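Local coordinates for protein cytosine deaminase (Klebsiella pneumoniae, PDB 4R85) that probably catalyses the hydrolytic deamination of cytosine and 5-methylcytosine, using an iron(II) centre in an amidohydrolase barrel, at residues 207-221 with 238-252. Sequence-based numbering, arbitrary orientation.
Sequences DVHCDEIDDPQSRFL and TASHTCAMGSYDNAY. With FE2 (Fe (II) ion), chain H; 17E (5-methylcytosine), chain G.
E212 runs out straight, with CG trans to the backbone N (chi1 -167°) and the chain extended beyond it. This carries the carboxylate alongside H241, stacked with OE1 over one ring face toward its rim. The two planes are 10° apart. H241 has CG beside its own backbone N (chi1 -63°), and H209 CG sits likewise. The two histidine side chains lie side by side, pointing the same way. Both bind one iron(II) ion, H209 NE2 at 2.4 Å and H241 NE2 at 2.5 Å. H56, H58 and D308 complete the site. E212 OE1 accepts from N4 of 5-methylcytosine at 2.8 Å, and E212 OE2 lies equally near the ligand's N3.

Behind the site, parallel strands 207-209 and 238-240 pair through backbone bonds such as S240 N to V208 O. S240 OG donates to the syn lone pair of D207 OD2 at 2.6 Å; D207 OD1 forms a salt bridge with R115.

D211 O takes the N-H of A244 at 3.0 Å. The D211 carboxylate is gripped by S218 OG and the N-H groups of F220 and L221. Y248 OH donates to S218 O at 2.7 Å, in the carbonyl plane. Farther out, the R219 guanidinium lies flat on Y252, a cation-pi stack with centres 3.6 Å apart.

The contact joins both strands of a beta-alpha-beta unit. H209 at one strand end and the following loops bring metal-binding histidines and substrate-binding E212 together, consistent with deamination at the carbon bearing N4.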
loop_
_atom_site.group_PDB
_atom_site.type_symbol
_atom_site.label_atom_id
_atom_site.label_comp_id
_atom_site.label_asym_id
_atom_site.label_seq_id
_atom_site.Cartn_x
_atom_site.Cartn_y
_atom_site.Cartn_z
ATOM N N ASP A 207 20.564 -12.415 12.731
ATOM C CA ASP A 207 19.340 -11.682 12.405
ATOM C C ASP A 207 18.196 -12.210 13.263
ATOM O O ASP A 207 17.710 -13.312 13.034
ATOM C CB ASP A 207 18.983 -11.838 10.932
ATOM C CG ASP A 207 17.950 -10.830 10.467
ATOM O OD1 ASP A 207 18.049 -10.370 9.303
ATOM O OD2 ASP A 207 17.041 -10.486 11.252
ATOM N N VAL A 208 17.765 -11.407 14.232
ATOM C CA VAL A 208 16.869 -11.864 15.286
ATOM C C VAL A 208 15.485 -11.224 15.174
ATOM O O VAL A 208 15.373 -10.012 14.963
ATOM C CB VAL A 208 17.473 -11.524 16.673
ATOM C CG1 VAL A 208 16.465 -11.763 17.784
ATOM C CG2 VAL A 208 18.747 -12.331 16.915
ATOM N N HIS A 209 14.443 -12.046 15.315
ATOM C CA HIS A 209 13.067 -11.558 15.483
ATOM C C HIS A 209 12.990 -10.985 16.884
ATOM O O HIS A 209 12.877 -11.711 17.861
ATOM C CB HIS A 209 12.061 -12.702 15.337
ATOM C CG HIS A 209 11.743 -13.038 13.915
ATOM N ND1 HIS A 209 12.681 -13.547 13.044
ATOM C CD2 HIS A 209 10.594 -12.925 13.211
ATOM C CE1 HIS A 209 12.125 -13.735 11.861
ATOM N NE2 HIS A 209 10.858 -13.367 11.938
ATOM N N CYS A 210 13.079 -9.676 16.994
ATOM C CA CYS A 210 13.501 -9.142 18.272
ATOM C C CYS A 210 12.385 -8.848 19.279
ATOM O O CYS A 210 12.335 -9.441 20.350
ATOM C CB CYS A 210 14.416 -7.940 18.058
ATOM S SG CYS A 210 15.292 -7.594 19.540
ATOM N N ASP A 211 11.502 -7.929 18.954
ATOM C CA ASP A 211 10.414 -7.611 19.868
ATOM C C ASP A 211 9.135 -7.444 19.052
ATOM O O ASP A 211 8.583 -6.343 18.952
ATOM C CB ASP A 211 10.740 -6.328 20.661
ATOM C CG ASP A 211 11.884 -6.523 21.671
ATOM O OD1 ASP A 211 12.968 -5.923 21.485
ATOM O OD2 ASP A 211 11.696 -7.268 22.667
ATOM N N GLU A 212 8.675 -8.540 18.449
ATOM C CA GLU A 212 7.550 -8.478 17.518
ATOM C C GLU A 212 6.248 -8.578 18.293
ATOM O O GLU A 212 5.503 -9.554 18.181
ATOM C CB GLU A 212 7.650 -9.572 16.442
ATOM C CG GLU A 212 6.664 -9.343 15.273
ATOM C CD GLU A 212 6.695 -10.419 14.194
ATOM O OE1 GLU A 212 6.014 -10.223 13.161
ATOM O OE2 GLU A 212 7.378 -11.452 14.367
ATOM N N ILE A 213 5.989 -7.570 19.113
ATOM C CA ILE A 213 4.859 -7.603 20.032
ATOM C C ILE A 213 4.609 -6.166 20.454
ATOM O O ILE A 213 5.519 -5.343 20.375
ATOM C CB ILE A 213 5.167 -8.517 21.248
ATOM C CG1 ILE A 213 3.918 -8.765 22.100
ATOM C CG2 ILE A 213 6.309 -7.955 22.082
ATOM C CD1 ILE A 213 4.145 -9.812 23.200
ATOM N N ASP A 214 3.388 -5.843 20.872
ATOM C CA ASP A 214 3.059 -4.454 21.194
ATOM C C ASP A 214 3.321 -4.085 22.661
ATOM O O ASP A 214 3.011 -2.976 23.086
ATOM C CB ASP A 214 1.616 -4.118 20.798
ATOM C CG ASP A 214 1.424 -4.019 19.282
ATOM O OD1 ASP A 214 0.379 -4.499 18.788
ATOM O OD2 ASP A 214 2.304 -3.449 18.587
ATOM N N ASP A 215 3.908 -5.010 23.414
ATOM C CA ASP A 215 4.204 -4.817 24.833
ATOM C C ASP A 215 5.367 -3.834 25.024
ATOM O O ASP A 215 6.493 -4.150 24.656
ATOM C CB ASP A 215 4.568 -6.180 25.437
ATOM C CG ASP A 215 4.851 -6.121 26.932
ATOM O OD1 ASP A 215 5.277 -7.159 27.484
ATOM O OD2 ASP A 215 4.660 -5.060 27.560
ATOM N N PRO A 216 5.099 -2.658 25.629
ATOM C CA PRO A 216 6.144 -1.647 25.874
ATOM C C PRO A 216 7.278 -2.176 26.753
ATOM O O PRO A 216 8.341 -1.559 26.805
ATOM C CB PRO A 216 5.397 -0.536 26.629
ATOM C CG PRO A 216 3.975 -0.710 26.262
ATOM C CD PRO A 216 3.774 -2.191 26.080
ATOM N N GLN A 217 7.065 -3.296 27.440
ATOM C CA GLN A 217 8.148 -3.847 28.250
ATOM C C GLN A 217 8.944 -4.950 27.546
ATOM O O GLN A 217 9.831 -5.557 28.140
ATOM C CB GLN A 217 7.649 -4.284 29.628
ATOM C CG GLN A 217 7.005 -3.131 30.405
ATOM C CD GLN A 217 7.793 -1.808 30.336
ATOM O OE1 GLN A 217 9.027 -1.771 30.475
ATOM N NE2 GLN A 217 7.066 -0.713 30.142
ATOM N N SER A 218 8.660 -5.187 26.269
ATOM C CA SER A 218 9.470 -6.139 25.528
ATOM C C SER A 218 10.746 -5.422 25.087
ATOM O O SER A 218 10.744 -4.674 24.107
ATOM C CB SER A 218 8.702 -6.692 24.322
ATOM O OG SER A 218 9.383 -7.806 23.766
ATOM N N ARG A 219 11.829 -5.632 25.829
ATOM C CA ARG A 219 13.045 -4.853 25.602
ATOM C C ARG A 219 14.267 -5.741 25.360
ATOM O O ARG A 219 15.344 -5.501 25.900
ATOM C CB ARG A 219 13.293 -3.916 26.792
ATOM C CG ARG A 219 12.237 -2.821 26.958
ATOM C CD ARG A 219 12.458 -2.020 28.246
ATOM N NE ARG A 219 11.496 -0.927 28.385
ATOM C CZ ARG A 219 11.605 0.058 29.275
ATOM N NH1 ARG A 219 10.674 1.005 29.344
ATOM N NH2 ARG A 219 12.633 0.082 30.110
ATOM N N PHE A 220 14.110 -6.772 24.545
ATOM C CA PHE A 220 15.249 -7.625 24.237
ATOM C C PHE A 220 16.225 -6.958 23.272
ATOM O O PHE A 220 17.385 -7.343 23.191
ATOM C CB PHE A 220 14.757 -8.997 23.766
ATOM C CG PHE A 220 13.982 -9.705 24.829
ATOM C CD1 PHE A 220 12.597 -9.619 24.876
ATOM C CD2 PHE A 220 14.644 -10.364 25.854
ATOM C CE1 PHE A 220 11.889 -10.238 25.897
ATOM C CE2 PHE A 220 13.936 -10.987 26.873
ATOM C CZ PHE A 220 12.557 -10.913 26.895
ATOM N N LEU A 221 15.748 -5.938 22.563
ATOM C CA LEU A 221 16.609 -5.155 21.686
ATOM C C LEU A 221 17.852 -4.633 22.419
ATOM O O LEU A 221 18.960 -4.711 21.882
ATOM C CB LEU A 221 15.823 -3.986 21.074
ATOM C CG LEU A 221 16.669 -3.071 20.187
ATOM C CD1 LEU A 221 17.284 -3.860 19.025
ATOM C CD2 LEU A 221 15.798 -1.931 19.659
ATOM N N THR A 238 21.616 -7.921 12.794
ATOM C CA THR A 238 20.382 -7.232 12.438
ATOM C C THR A 238 19.294 -7.544 13.456
ATOM O O THR A 238 19.175 -8.685 13.923
ATOM C CB THR A 238 19.896 -7.618 11.020
ATOM O OG1 THR A 238 20.881 -7.231 10.051
ATOM C CG2 THR A 238 18.577 -6.918 10.689
ATOM N N ALA A 239 18.518 -6.521 13.813
ATOM C CA ALA A 239 17.303 -6.707 14.596
ATOM C C ALA A 239 16.103 -6.544 13.671
ATOM O O ALA A 239 15.902 -5.474 13.082
ATOM C CB ALA A 239 17.246 -5.685 15.741
ATOM N N SER A 240 15.302 -7.598 13.537
ATOM C CA SER A 240 14.112 -7.545 12.700
ATOM C C SER A 240 12.887 -7.383 13.587
ATOM O O SER A 240 12.893 -7.834 14.725
ATOM C CB SER A 240 13.984 -8.827 11.871
ATOM O OG SER A 240 14.982 -8.908 10.858
ATOM N N HIS A 241 11.853 -6.715 13.077
ATOM C CA HIS A 241 10.562 -6.637 13.784
ATOM C C HIS A 241 10.690 -6.082 15.187
ATOM O O HIS A 241 10.249 -6.720 16.148
ATOM C CB HIS A 241 9.940 -8.016 14.003
ATOM C CG HIS A 241 9.593 -8.763 12.759
ATOM N ND1 HIS A 241 8.590 -8.364 11.903
ATOM C CD2 HIS A 241 10.064 -9.932 12.270
ATOM C CE1 HIS A 241 8.474 -9.245 10.923
ATOM N NE2 HIS A 241 9.362 -10.202 11.120
ATOM N N THR A 242 11.289 -4.919 15.329
ATOM C CA THR A 242 11.350 -4.289 16.635
ATOM C C THR A 242 10.058 -3.520 16.874
ATOM O O THR A 242 10.090 -2.346 17.213
ATOM C CB THR A 242 12.588 -3.369 16.728
ATOM O OG1 THR A 242 12.621 -2.474 15.604
ATOM C CG2 THR A 242 13.851 -4.225 16.699
ATOM N N CYS A 243 8.912 -4.199 16.695
ATOM C CA CYS A 243 7.602 -3.552 16.784
ATOM C C CYS A 243 7.360 -2.861 18.129
ATOM O O CYS A 243 6.745 -1.790 18.188
ATOM C CB CYS A 243 6.489 -4.567 16.525
ATOM S SG CYS A 243 6.651 -5.391 14.921
ATOM N N ALA A 244 7.825 -3.484 19.206
ATOM C CA ALA A 244 7.666 -2.894 20.539
ATOM C C ALA A 244 8.262 -1.482 20.637
ATOM O O ALA A 244 7.786 -0.660 21.419
ATOM C CB ALA A 244 8.274 -3.810 21.602
ATOM N N MET A 245 9.303 -1.193 19.858
ATOM C CA MET A 245 9.880 0.147 19.894
ATOM C C MET A 245 8.831 1.208 19.531
ATOM O O MET A 245 8.846 2.311 20.060
ATOM C CB MET A 245 11.105 0.271 18.985
ATOM C CG MET A 245 11.848 1.579 19.207
ATOM S SD MET A 245 12.918 1.996 17.816
ATOM C CE MET A 245 13.973 0.560 17.823
ATOM N N GLY A 246 7.900 0.860 18.651
ATOM C CA GLY A 246 6.797 1.757 18.341
ATOM C C GLY A 246 5.836 2.009 19.495
ATOM O O GLY A 246 4.948 2.856 19.392
ATOM N N SER A 247 6.008 1.283 20.599
ATOM C CA SER A 247 5.224 1.542 21.799
ATOM C C SER A 247 6.078 1.903 23.031
ATOM O O SER A 247 5.536 2.028 24.132
ATOM C CB SER A 247 4.342 0.323 22.122
ATOM O OG SER A 247 3.458 0.037 21.040
ATOM N N TYR A 248 7.399 2.057 22.865
ATOM C CA TYR A 248 8.269 2.288 24.029
ATOM C C TYR A 248 7.965 3.595 24.742
ATOM O O TYR A 248 7.525 4.578 24.137
ATOM C CB TYR A 248 9.768 2.308 23.663
ATOM C CG TYR A 248 10.417 0.955 23.486
ATOM C CD1 TYR A 248 9.778 -0.211 23.908
ATOM C CD2 TYR A 248 11.671 0.843 22.895
ATOM C CE1 TYR A 248 10.377 -1.447 23.732
ATOM C CE2 TYR A 248 12.278 -0.388 22.717
ATOM C CZ TYR A 248 11.623 -1.528 23.135
ATOM O OH TYR A 248 12.229 -2.754 22.953
ATOM N N ASP A 249 8.218 3.597 26.040
ATOM C CA ASP A 249 8.315 4.844 26.765
ATOM C C ASP A 249 9.329 5.726 26.030
ATOM O O ASP A 249 10.384 5.253 25.611
ATOM C CB ASP A 249 8.798 4.587 28.185
ATOM C CG ASP A 249 9.015 5.872 28.953
ATOM O OD1 ASP A 249 8.035 6.366 29.557
ATOM O OD2 ASP A 249 10.154 6.395 28.932
ATOM N N ASN A 250 8.998 6.993 25.856
ATOM C CA ASN A 250 9.839 7.886 25.067
ATOM C C ASN A 250 11.164 8.273 25.699
ATOM O O ASN A 250 12.149 8.453 24.982
ATOM C CB ASN A 250 9.058 9.126 24.648
ATOM C CG ASN A 250 7.950 8.788 23.696
ATOM O OD1 ASN A 250 8.096 7.902 22.853
ATOM N ND2 ASN A 250 6.821 9.466 23.837
ATOM N N ALA A 251 11.195 8.407 27.027
ATOM C CA ALA A 251 12.441 8.717 27.727
ATOM C C ALA A 251 13.409 7.538 27.625
ATOM O O ALA A 251 14.605 7.711 27.335
ATOM C CB ALA A 251 12.167 9.071 29.187
ATOM N N TYR A 252 12.885 6.336 27.842
ATOM C CA TYR A 252 13.670 5.126 27.632
ATOM C C TYR A 252 14.170 5.042 26.200
ATOM O O TYR A 252 15.331 4.725 25.965
ATOM C CB TYR A 252 12.842 3.876 27.942
ATOM C CG TYR A 252 13.543 2.598 27.523
ATOM C CD1 TYR A 252 14.730 2.191 28.144
ATOM C CD2 TYR A 252 13.039 1.819 26.500
ATOM C CE1 TYR A 252 15.379 1.021 27.754
ATOM C CE2 TYR A 252 13.673 0.640 26.108
ATOM C CZ TYR A 252 14.831 0.251 26.737
ATOM O OH TYR A 252 15.439 -0.910 26.326
HETATM FE FE FE2 H . 9.745 -12.451 10.081
HETATM N N1 17E G . 7.052 -16.064 12.528
HETATM C C2 17E G . 7.207 -15.014 13.335
HETATM O O2 17E G . 7.576 -15.217 14.640
HETATM N N3 17E G . 7.016 -13.763 12.902
HETATM C C4 17E G . 6.652 -13.533 11.630
HETATM N N4 17E G . 6.449 -12.193 11.180
HETATM C C5 17E G . 6.479 -14.601 10.747
HETATM C C6 17E G . 6.694 -15.885 11.240
HETATM C CM5 17E G . 6.078 -14.361 9.327
HETATM O O HOH W 1 12.413 -3.558 20.059
HETATM O O HOH W 2 4.131 -1.373 18.935
HETATM O O HOH W 3 8.635 1.094 27.362
#